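Local structure of peptide ABC transporter, peptide-binding protein (Thermus thermophilus, 2D5W) at residues A[302-307]-A[546-551]; A[333-338]-A[427-432]; A[403-408]-A[432-437]. The protein binds oligopeptides, here a pentapeptide, and probably delivers them to an ABC transporter for uptake into the cell. All blocks are in the same frame, centred on the assembly; numbering follows the deposited sequence.

Contacts 1 and 3 belong to one mixed sheet, their centres about 23 Å apart, while contact 2 packs a helix and a turn beside it. Contact 1 is buried, about 13 Å from the centre of the chain, and holds antiparallel strands by backbone bonds, aromatic packing and a salt bridge. Contact 3, about 30 Å out and only partly buried, pairs parallel strands, apolar on one face and largely charged on the other. Contact 2, also buried though about 28 Å out, has no direct hydrogen bond and relies on methyl groups and water. It touches both others: Arg337 reaches Pro546 of contact 1, and Leu429 packs on Val436 of contact 3, with which it shares Ile432.

Contact 1 of 3, residues A[302-307]-A[546-551]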
loop_
_atom_site.group_PDB
_atom_site.type_symbol
_atom_site.label_atom_id
_atom_site.label_comp_id
_atom_site.label_asym_id
_atom_site.label_seq_id
_atom_site.Cartn_x
_atom_site.Cartn_y
_atom_site.Cartn_z
ATOM N N ILE A 302 -7.769 -3.423 4.753
ATOM C CA ILE A 302 -6.805 -4.409 4.283
ATOM C C ILE A 302 -7.604 -5.467 3.535
ATOM O O ILE A 302 -8.317 -6.274 4.136
ATOM C CB ILE A 302 -6.070 -5.036 5.478
ATOM C CG1 ILE A 302 -5.525 -3.924 6.383
ATOM C CG2 ILE A 302 -4.928 -5.916 4.983
ATOM C CD1 ILE A 302 -5.176 -4.382 7.785
ATOM N N TRP A 303 -7.458 -5.467 2.218
ATOM C CA TRP A 303 -8.232 -6.351 1.365
ATOM C C TRP A 303 -7.442 -7.469 0.702
ATOM O O TRP A 303 -6.714 -7.238 -0.271
ATOM C CB TRP A 303 -8.940 -5.484 0.316
ATOM C CG TRP A 303 -9.769 -6.218 -0.684
ATOM C CD1 TRP A 303 -10.829 -7.041 -0.434
ATOM C CD2 TRP A 303 -9.628 -6.163 -2.105
ATOM N NE1 TRP A 303 -11.358 -7.504 -1.616
ATOM C CE2 TRP A 303 -10.639 -6.979 -2.659
ATOM C CE3 TRP A 303 -8.744 -5.501 -2.967
ATOM C CZ2 TRP A 303 -10.789 -7.151 -4.038
ATOM C CZ3 TRP A 303 -8.893 -5.672 -4.335
ATOM C CH2 TRP A 303 -9.909 -6.490 -4.858
ATOM N N GLU A 304 -7.584 -8.678 1.243
ATOM C CA GLU A 304 -6.916 -9.853 0.686
ATOM C C GLU A 304 -7.717 -10.217 -0.563
ATOM O O GLU A 304 -8.944 -10.357 -0.514
ATOM C CB GLU A 304 -6.928 -11.008 1.690
ATOM C CG GLU A 304 -6.090 -12.214 1.258
ATOM C CD GLU A 304 -4.585 -11.996 1.371
ATOM O OE1 GLU A 304 -3.831 -12.857 0.866
ATOM O OE2 GLU A 304 -4.149 -10.985 1.967
ATOM N N HIS A 305 -7.018 -10.383 -1.680
ATOM C CA HIS A 305 -7.690 -10.643 -2.943
ATOM C C HIS A 305 -6.752 -11.352 -3.911
ATOM O O HIS A 305 -5.568 -11.542 -3.625
ATOM C CB HIS A 305 -8.082 -9.306 -3.567
ATOM C CG HIS A 305 -6.898 -8.492 -3.979
ATOM N ND1 HIS A 305 -6.073 -7.867 -3.067
ATOM C CD2 HIS A 305 -6.325 -8.307 -5.193
ATOM C CE1 HIS A 305 -5.039 -7.340 -3.702
ATOM N NE2 HIS A 305 -5.168 -7.595 -4.992
ATOM N N ILE A 306 -7.291 -11.718 -5.071
ATOM C CA ILE A 306 -6.497 -12.354 -6.106
ATOM C C ILE A 306 -6.656 -11.561 -7.395
ATOM O O ILE A 306 -7.745 -11.504 -7.969
ATOM C CB ILE A 306 -6.936 -13.816 -6.366
ATOM C CG1 ILE A 306 -6.905 -14.607 -5.055
ATOM C CG2 ILE A 306 -6.003 -14.460 -7.390
ATOM C CD1 ILE A 306 -7.266 -16.080 -5.206
ATOM N N ASP A 307 -5.580 -10.918 -7.832
ATOM C CA ASP A 307 -5.631 -10.187 -9.081
ATOM C C ASP A 307 -5.537 -11.196 -10.216
ATOM O O ASP A 307 -4.993 -12.295 -10.052
ATOM C CB ASP A 307 -4.505 -9.158 -9.155
ATOM C CG ASP A 307 -4.880 -7.863 -8.471
ATOM O OD1 ASP A 307 -4.200 -7.479 -7.497
ATOM O OD2 ASP A 307 -5.873 -7.235 -8.905
ATOM N N PRO A 546 -12.261 -11.068 -4.792
ATOM C CA PRO A 546 -12.162 -10.651 -3.391
ATOM C C PRO A 546 -12.123 -11.877 -2.486
ATOM O O PRO A 546 -12.870 -12.830 -2.706
ATOM C CB PRO A 546 -13.426 -9.821 -3.198
ATOM C CG PRO A 546 -14.427 -10.548 -4.065
ATOM C CD PRO A 546 -13.632 -10.893 -5.312
ATOM N N LEU A 547 -11.246 -11.866 -1.485
ATOM C CA LEU A 547 -11.167 -13.001 -0.571
ATOM C C LEU A 547 -11.724 -12.653 0.810
ATOM O O LEU A 547 -12.793 -13.134 1.182
ATOM C CB LEU A 547 -9.725 -13.522 -0.467
ATOM C CG LEU A 547 -9.149 -14.123 -1.760
ATOM C CD1 LEU A 547 -7.771 -14.704 -1.476
ATOM C CD2 LEU A 547 -10.079 -15.207 -2.306
ATOM N N TYR A 548 -11.020 -11.817 1.569
ATOM C CA TYR A 548 -11.497 -11.427 2.892
ATOM C C TYR A 548 -10.879 -10.121 3.373
ATOM O O TYR A 548 -9.846 -9.685 2.862
ATOM C CB TYR A 548 -11.237 -12.542 3.923
ATOM C CG TYR A 548 -9.814 -13.064 3.992
ATOM C CD1 TYR A 548 -9.402 -14.150 3.214
ATOM C CD2 TYR A 548 -8.884 -12.485 4.854
ATOM C CE1 TYR A 548 -8.095 -14.645 3.302
ATOM C CE2 TYR A 548 -7.581 -12.970 4.945
ATOM C CZ TYR A 548 -7.194 -14.046 4.172
ATOM O OH TYR A 548 -5.903 -14.516 4.280
ATOM N N PHE A 549 -11.532 -9.490 4.347
ATOM C CA PHE A 549 -11.045 -8.241 4.927
ATOM C C PHE A 549 -10.268 -8.605 6.186
ATOM O O PHE A 549 -10.730 -9.393 7.010
ATOM C CB PHE A 549 -12.209 -7.309 5.274
ATOM C CG PHE A 549 -12.982 -6.831 4.074
ATOM C CD1 PHE A 549 -12.359 -6.086 3.080
ATOM C CD2 PHE A 549 -14.337 -7.112 3.952
ATOM C CE1 PHE A 549 -13.081 -5.627 1.976
ATOM C CE2 PHE A 549 -15.064 -6.657 2.855
ATOM C CZ PHE A 549 -14.436 -5.914 1.869
ATOM N N ARG A 550 -9.090 -8.013 6.334
ATOM C CA ARG A 550 -8.207 -8.316 7.452
ATOM C C ARG A 550 -8.115 -7.299 8.572
ATOM O O ARG A 550 -8.456 -6.129 8.411
ATOM C CB ARG A 550 -6.792 -8.553 6.915
ATOM C CG ARG A 550 -6.678 -9.774 6.031
ATOM C CD ARG A 550 -5.366 -9.820 5.269
ATOM N NE ARG A 550 -4.200 -9.747 6.142
ATOM C CZ ARG A 550 -2.952 -9.867 5.710
ATOM N NH1 ARG A 550 -1.938 -9.790 6.563
ATOM N NH2 ARG A 550 -2.717 -10.065 4.418
ATOM N N ALA A 551 -7.647 -7.789 9.714
ATOM C CA ALA A 551 -7.389 -6.982 10.900
ATOM C C ALA A 551 -5.946 -7.352 11.234
ATOM O O ALA A 551 -5.578 -8.530 11.184
ATOM C CB ALA A 551 -8.314 -7.372 12.044
#
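Residues 302-307 and 546-551 run antiparallel, their axes 4.6 Å apart at closest approach, and a classic beta bulge sets Leu547 and Tyr548 both opposite Glu304. At the bulge Glu304 O accepts from two amides, Leu547 N at 2.9 Å and Tyr548 N at 3.3 Å, while Glu304 N donates to Tyr548 O. Arg550 N closes on Ile302 O with a nearly straight bond (170°). The Glu304 side chain lies alongside Tyr548: its CB sits over the centre of the phenol ring, 3.8 Å from the centroid, and CG lies over the same ring nearest CZ. Beyond CG the chain bends (chi2 74°), and OE2 forms a salt bridge with Arg550 NH2 at 3.0 Å, met on the syn side but 33° out of the carboxylate plane, and at the edge of the guanidinium. OE1 pairs with Arg418, so the buried carboxylate is shared by two arginines, which would probably offset the nearby Glu465 and favour the charged form. Trp303 NE1, at the indole edge, meets Pro546 CB at 3.5 Å, and CD1 touches Phe549 CE1 obliquely. His305 CB lies over one indole face, toward its rim, and its ring is fixed at both nitrogens, ND1 to Trp303 O and NE2 to Asp307 OD1 from above the carboxylate plane. Ile302, whose CG2 packs on Arg550 CB, also touches a basic side chain of the bound peptide. Strand 463-469 pairs with the other edge of 302-307, through Trp468 and Phe466, while helix 337-345 packs against Leu547 and Tyr548 through Arg337 and Val341.

Contact 2 of 3, residues A[333-338]-A[427-432]; sequences HALNRE and EDLKKI
Ala334 CB points at the end of helix 416-431, meeting Leu429 CD2 on the helix at 3.8 Å and CD1 of Ile432, just past it, at 3.5 Å. Ile432 has CG1 between its backbone N and carbonyl carbon (chi1 59°), and the extended chain beyond it carries CD1 to the alanine methyl. Leu429 uses its two methyls separately: CD2 goes to Ala334, while CD1 approaches Leu335 CD2 at 4.2 Å, the two leucine side chains crossing obliquely. Leu335 also packs on Phe425 and on Leu545 and Leu547 of strand 544-557. On the polar side Asp428 faces the turn through its CB, 3.6 Å from Ala334 O, and through OD1, which lies near Asn336 CB. OD1 accepts a hydrogen bond from each of two waters, both at 2.7 Å. The first water also donates to Ala334 O and accepts from Asn336 N; the second accepts from Asn336 ND2 at 2.9 Å. Asn336 is the N-cap of helix 337-345, its OD1 accepting from Gly339 N. With no direct hydrogen bond between the segments, Asp428 OD1 is linked to Ala334 O, Asn336 N and Asn336 ND2 through the two waters. The carboxylate, partly exposed and with Lys431 NZ in a long salt bridge to Asp428 OD2 (3.7 Å), is likely to remain ionised.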
loop_
_atom_site.group_PDB
_atom_site.type_symbol
_atom_site.label_atom_id
_atom_site.label_comp_id
_atom_site.label_asym_id
_atom_site.label_seq_id
_atom_site.Cartn_x
_atom_site.Cartn_y
_atom_site.Cartn_z
ATOM N N HIS A 333 -16.494 -19.172 -7.802
ATOM C CA HIS A 333 -17.456 -20.166 -7.318
ATOM C C HIS A 333 -16.725 -21.422 -6.835
ATOM O O HIS A 333 -17.275 -22.209 -6.061
ATOM C CB HIS A 333 -18.443 -20.573 -8.423
ATOM C CG HIS A 333 -19.613 -19.650 -8.574
ATOM N ND1 HIS A 333 -20.455 -19.330 -7.531
ATOM C CD2 HIS A 333 -20.116 -19.024 -9.666
ATOM C CE1 HIS A 333 -21.427 -18.549 -7.974
ATOM N NE2 HIS A 333 -21.243 -18.351 -9.267
ATOM N N ALA A 334 -15.492 -21.610 -7.301
ATOM C CA ALA A 334 -14.698 -22.772 -6.914
ATOM C C ALA A 334 -13.806 -22.509 -5.702
ATOM O O ALA A 334 -13.120 -23.413 -5.231
ATOM C CB ALA A 334 -13.855 -23.241 -8.091
ATOM N N LEU A 335 -13.799 -21.272 -5.212
ATOM C CA LEU A 335 -13.000 -20.922 -4.040
ATOM C C LEU A 335 -13.919 -20.959 -2.824
ATOM O O LEU A 335 -14.841 -20.152 -2.707
ATOM C CB LEU A 335 -12.396 -19.521 -4.194
ATOM C CG LEU A 335 -11.535 -19.275 -5.438
ATOM C CD1 LEU A 335 -10.846 -17.923 -5.314
ATOM C CD2 LEU A 335 -10.495 -20.378 -5.591
ATOM N N ASN A 336 -13.682 -21.906 -1.921
ATOM C CA ASN A 336 -14.520 -22.019 -0.737
ATOM C C ASN A 336 -14.058 -21.011 0.304
ATOM O O ASN A 336 -13.468 -21.364 1.326
ATOM C CB ASN A 336 -14.455 -23.434 -0.168
ATOM C CG ASN A 336 -15.471 -23.659 0.924
ATOM O OD1 ASN A 336 -16.244 -22.760 1.261
ATOM N ND2 ASN A 336 -15.482 -24.862 1.484
ATOM N N ARG A 337 -14.346 -19.744 0.029
ATOM C CA ARG A 337 -13.944 -18.654 0.905
ATOM C C ARG A 337 -14.586 -18.709 2.284
ATOM O O ARG A 337 -13.916 -18.483 3.293
ATOM C CB ARG A 337 -14.248 -17.314 0.228
ATOM C CG ARG A 337 -13.485 -17.114 -1.077
ATOM C CD ARG A 337 -13.899 -15.829 -1.765
ATOM N NE ARG A 337 -15.295 -15.881 -2.186
ATOM C CZ ARG A 337 -16.048 -14.812 -2.418
ATOM N NH1 ARG A 337 -17.309 -14.958 -2.795
ATOM N NH2 ARG A 337 -15.547 -13.593 -2.268
ATOM N N GLU A 338 -15.878 -19.006 2.342
ATOM C CA GLU A 338 -16.534 -19.080 3.638
ATOM C C GLU A 338 -15.944 -20.228 4.455
ATOM O O GLU A 338 -15.740 -20.095 5.659
ATOM C CB GLU A 338 -18.045 -19.266 3.480
ATOM C CG GLU A 338 -18.789 -19.306 4.811
ATOM C CD GLU A 338 -18.648 -18.022 5.618
ATOM O OE1 GLU A 338 -18.864 -18.070 6.847
ATOM O OE2 GLU A 338 -18.339 -16.962 5.032
ATOM N N GLU A 427 -7.111 -27.755 -4.043
ATOM C CA GLU A 427 -7.794 -29.035 -3.909
ATOM C C GLU A 427 -9.174 -28.995 -4.561
ATOM O O GLU A 427 -9.582 -29.947 -5.225
ATOM C CB GLU A 427 -7.911 -29.411 -2.432
ATOM C CG GLU A 427 -8.375 -30.836 -2.195
ATOM C CD GLU A 427 -8.214 -31.266 -0.752
ATOM O OE1 GLU A 427 -7.075 -31.210 -0.242
ATOM O OE2 GLU A 427 -9.221 -31.661 -0.129
ATOM N N ASP A 428 -9.894 -27.892 -4.383
ATOM C CA ASP A 428 -11.220 -27.756 -4.975
ATOM C C ASP A 428 -11.147 -27.430 -6.462
ATOM O O ASP A 428 -11.936 -27.941 -7.257
ATOM C CB ASP A 428 -12.019 -26.678 -4.241
ATOM C CG ASP A 428 -12.560 -27.165 -2.909
ATOM O OD1 ASP A 428 -12.596 -26.363 -1.952
ATOM O OD2 ASP A 428 -12.960 -28.348 -2.825
ATOM N N LEU A 429 -10.201 -26.577 -6.840
ATOM C CA LEU A 429 -10.040 -26.217 -8.242
ATOM C C LEU A 429 -9.745 -27.466 -9.072
ATOM O O LEU A 429 -10.243 -27.612 -10.192
ATOM C CB LEU A 429 -8.911 -25.191 -8.396
ATOM C CG LEU A 429 -9.258 -23.776 -7.918
ATOM C CD1 LEU A 429 -7.993 -22.957 -7.746
ATOM C CD2 LEU A 429 -10.190 -23.115 -8.925
ATOM N N LYS A 430 -8.955 -28.377 -8.515
ATOM C CA LYS A 430 -8.615 -29.602 -9.225
ATOM C C LYS A 430 -9.855 -30.450 -9.508
ATOM O O LYS A 430 -9.942 -31.095 -10.551
ATOM C CB LYS A 430 -7.598 -30.415 -8.419
ATOM C CG LYS A 430 -7.152 -31.696 -9.111
ATOM C CD LYS A 430 -6.108 -32.448 -8.299
ATOM C CE LYS A 430 -4.814 -31.660 -8.174
ATOM N NZ LYS A 430 -3.777 -32.426 -7.428
ATOM N N LYS A 431 -10.817 -30.442 -8.590
ATOM C CA LYS A 431 -12.040 -31.222 -8.766
ATOM C C LYS A 431 -12.793 -30.834 -10.033
ATOM O O LYS A 431 -13.453 -31.677 -10.643
ATOM C CB LYS A 431 -12.961 -31.064 -7.553
ATOM C CG LYS A 431 -12.376 -31.624 -6.266
ATOM C CD LYS A 431 -13.357 -31.514 -5.111
ATOM C CE LYS A 431 -12.745 -32.043 -3.824
ATOM N NZ LYS A 431 -13.709 -31.991 -2.690
ATOM N N ILE A 432 -12.708 -29.565 -10.427
ATOM C CA ILE A 432 -13.392 -29.120 -11.637
ATOM C C ILE A 432 -12.456 -28.997 -12.838
ATOM O O ILE A 432 -12.839 -28.469 -13.880
ATOM C CB ILE A 432 -14.131 -27.778 -11.429
ATOM C CG1 ILE A 432 -13.149 -26.690 -10.993
ATOM C CG2 ILE A 432 -15.245 -27.964 -10.414
ATOM C CD1 ILE A 432 -13.759 -25.306 -10.931
HETATM O O HOH W 1 -11.865 -23.829 -2.684
HETATM O O HOH W 2 -13.822 -26.940 0.397
#

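Contact 3 of 3, residues A[403-408]-A[432-437]; sequences VRFEIE and IGIAVK
Phe405 lies side by side with Ile434, both side chains pointing the same way. From its CB, 4.0 Å from Gly433 O, the chain leaves with CG anti to the backbone N (chi1 -151°), and CG already meets Ile434 CG1. CD2 touches both Ile434 CG1 and CG2 at 3.8 Å, CE2 touches both CG2 and CD1, and CZ at the tip reaches CD1. Ile434 CG1 sits over the centre of the ring, 3.9 Å from the centroid, in a CH-pi contact. An alanine in place of Phe405 would probably leave Ile434 without the ring face under its CG1 and the ring atoms that its CG2 and CD1 touch, and open a gap facing Leu381 and Leu320, which also pack on the phenyl group. Phe405 O, in a residue that is the centre of an inverse gamma turn, accepts from Ala435 N at 2.9 Å. From there 401-410 and 435-438 run parallel as the two strands of a beta-alpha-beta unit, joined by helix 416-431. Gly433, with positive phi, ends that helix in a Schellman motif and turns the chain into the second strand. Ile407 N then donates to Ala435 O, and Lys437 N to Ile407 O with an almost straight bond (175°). Ile407 CG2 continues the apolar face, 4.0 Å from Ile434 CG2. On the other face Glu406 OE2 lies 3.5 Å from Lys437 CD, but Lys437 NZ stays 5.9 Å from OE2. Glu406 OE1 instead takes a weak, salt-bridging hydrogen bond from Arg404 NH2, at 3.4 Å, and Arg404 NH1 pairs with Asp391.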
loop_
_atom_site.group_PDB
_atom_site.type_symbol
_atom_site.label_atom_id
_atom_site.label_comp_id
_atom_site.label_asym_id
_atom_site.label_seq_id
_atom_site.Cartn_x
_atom_site.Cartn_y
_atom_site.Cartn_z
ATOM N N VAL A 403 -4.955 -25.985 -25.535
ATOM C CA VAL A 403 -4.579 -25.346 -24.285
ATOM C C VAL A 403 -5.169 -26.078 -23.086
ATOM O O VAL A 403 -6.280 -26.612 -23.146
ATOM C CB VAL A 403 -5.043 -23.870 -24.258
ATOM C CG1 VAL A 403 -4.438 -23.116 -25.433
ATOM C CG2 VAL A 403 -6.552 -23.794 -24.301
ATOM N N ARG A 404 -4.400 -26.105 -22.003
ATOM C CA ARG A 404 -4.812 -26.754 -20.763
ATOM C C ARG A 404 -5.039 -25.695 -19.695
ATOM O O ARG A 404 -4.324 -24.693 -19.644
ATOM C CB ARG A 404 -3.729 -27.719 -20.283
ATOM C CG ARG A 404 -3.483 -28.887 -21.207
ATOM C CD ARG A 404 -2.362 -29.776 -20.696
ATOM N NE ARG A 404 -2.614 -30.285 -19.350
ATOM C CZ ARG A 404 -2.128 -29.745 -18.237
ATOM N NH1 ARG A 404 -2.412 -30.282 -17.059
ATOM N NH2 ARG A 404 -1.347 -28.674 -18.298
ATOM N N PHE A 405 -6.024 -25.919 -18.833
ATOM C CA PHE A 405 -6.304 -24.951 -17.788
ATOM C C PHE A 405 -5.404 -25.132 -16.572
ATOM O O PHE A 405 -5.825 -25.628 -15.524
ATOM C CB PHE A 405 -7.780 -25.001 -17.379
ATOM C CG PHE A 405 -8.314 -23.681 -16.879
ATOM C CD1 PHE A 405 -9.505 -23.166 -17.381
ATOM C CD2 PHE A 405 -7.620 -22.945 -15.920
ATOM C CE1 PHE A 405 -9.999 -21.937 -16.939
ATOM C CE2 PHE A 405 -8.106 -21.714 -15.472
ATOM C CZ PHE A 405 -9.297 -21.212 -15.983
ATOM N N GLU A 406 -4.144 -24.752 -16.752
ATOM C CA GLU A 406 -3.155 -24.762 -15.683
ATOM C C GLU A 406 -2.873 -23.275 -15.543
ATOM O O GLU A 406 -2.376 -22.639 -16.475
ATOM C CB GLU A 406 -1.882 -25.497 -16.094
ATOM C CG GLU A 406 -0.801 -25.458 -15.025
ATOM C CD GLU A 406 0.485 -26.125 -15.465
ATOM O OE1 GLU A 406 0.455 -27.336 -15.768
ATOM O OE2 GLU A 406 1.524 -25.436 -15.508
ATOM N N ILE A 407 -3.207 -22.721 -14.385
ATOM C CA ILE A 407 -3.046 -21.296 -14.157
ATOM C C ILE A 407 -1.983 -20.987 -13.111
ATOM O O ILE A 407 -1.885 -21.664 -12.088
ATOM C CB ILE A 407 -4.417 -20.691 -13.742
ATOM C CG1 ILE A 407 -4.341 -19.167 -13.684
ATOM C CG2 ILE A 407 -4.867 -21.277 -12.406
ATOM C CD1 ILE A 407 -5.694 -18.506 -13.521
ATOM N N GLU A 408 -1.172 -19.970 -13.384
ATOM C CA GLU A 408 -0.128 -19.564 -12.455
ATOM C C GLU A 408 -0.793 -18.945 -11.228
ATOM O O GLU A 408 -1.786 -18.231 -11.352
ATOM C CB GLU A 408 0.801 -18.538 -13.114
ATOM C CG GLU A 408 1.979 -18.136 -12.233
ATOM C CD GLU A 408 2.850 -17.055 -12.849
ATOM O OE1 GLU A 408 4.054 -17.309 -13.055
ATOM O OE2 GLU A 408 2.338 -15.948 -13.119
ATOM N N ILE A 432 -12.708 -29.565 -10.427
ATOM C CA ILE A 432 -13.392 -29.120 -11.637
ATOM C C ILE A 432 -12.456 -28.997 -12.838
ATOM O O ILE A 432 -12.839 -28.469 -13.880
ATOM C CB ILE A 432 -14.131 -27.778 -11.429
ATOM C CG1 ILE A 432 -13.149 -26.690 -10.993
ATOM C CG2 ILE A 432 -15.245 -27.964 -10.414
ATOM C CD1 ILE A 432 -13.759 -25.306 -10.931
ATOM N N GLY A 433 -11.223 -29.467 -12.685
ATOM C CA GLY A 433 -10.298 -29.439 -13.802
ATOM C C GLY A 433 -9.365 -28.258 -13.955
ATOM O O GLY A 433 -8.804 -28.059 -15.031
ATOM N N ILE A 434 -9.204 -27.458 -12.908
ATOM C CA ILE A 434 -8.278 -26.338 -12.987
ATOM C C ILE A 434 -7.046 -26.699 -12.168
ATOM O O ILE A 434 -7.143 -26.976 -10.973
ATOM C CB ILE A 434 -8.902 -25.024 -12.456
ATOM C CG1 ILE A 434 -9.991 -24.541 -13.423
ATOM C CG2 ILE A 434 -7.816 -23.955 -12.297
ATOM C CD1 ILE A 434 -10.684 -23.256 -12.994
ATOM N N ALA A 435 -5.895 -26.726 -12.831
ATOM C CA ALA A 435 -4.633 -27.037 -12.175
ATOM C C ALA A 435 -3.971 -25.722 -11.803
ATOM O O ALA A 435 -4.085 -24.733 -12.529
ATOM C CB ALA A 435 -3.729 -27.838 -13.108
ATOM N N VAL A 436 -3.285 -25.718 -10.668
ATOM C CA VAL A 436 -2.609 -24.527 -10.185
ATOM C C VAL A 436 -1.100 -24.715 -10.172
ATOM O O VAL A 436 -0.592 -25.703 -9.636
ATOM C CB VAL A 436 -3.075 -24.179 -8.755
ATOM C CG1 VAL A 436 -2.217 -23.068 -8.174
ATOM C CG2 VAL A 436 -4.534 -23.760 -8.777
ATOM N N LYS A 437 -0.385 -23.775 -10.781
ATOM C CA LYS A 437 1.067 -23.831 -10.790
ATOM C C LYS A 437 1.537 -22.755 -9.826
ATOM O O LYS A 437 1.458 -21.561 -10.115
ATOM C CB LYS A 437 1.627 -23.560 -12.186
ATOM C CG LYS A 437 3.148 -23.642 -12.244
ATOM C CD LYS A 437 3.673 -23.420 -13.653
ATOM C CE LYS A 437 5.189 -23.540 -13.701
ATOM N NZ LYS A 437 5.860 -22.549 -12.814
#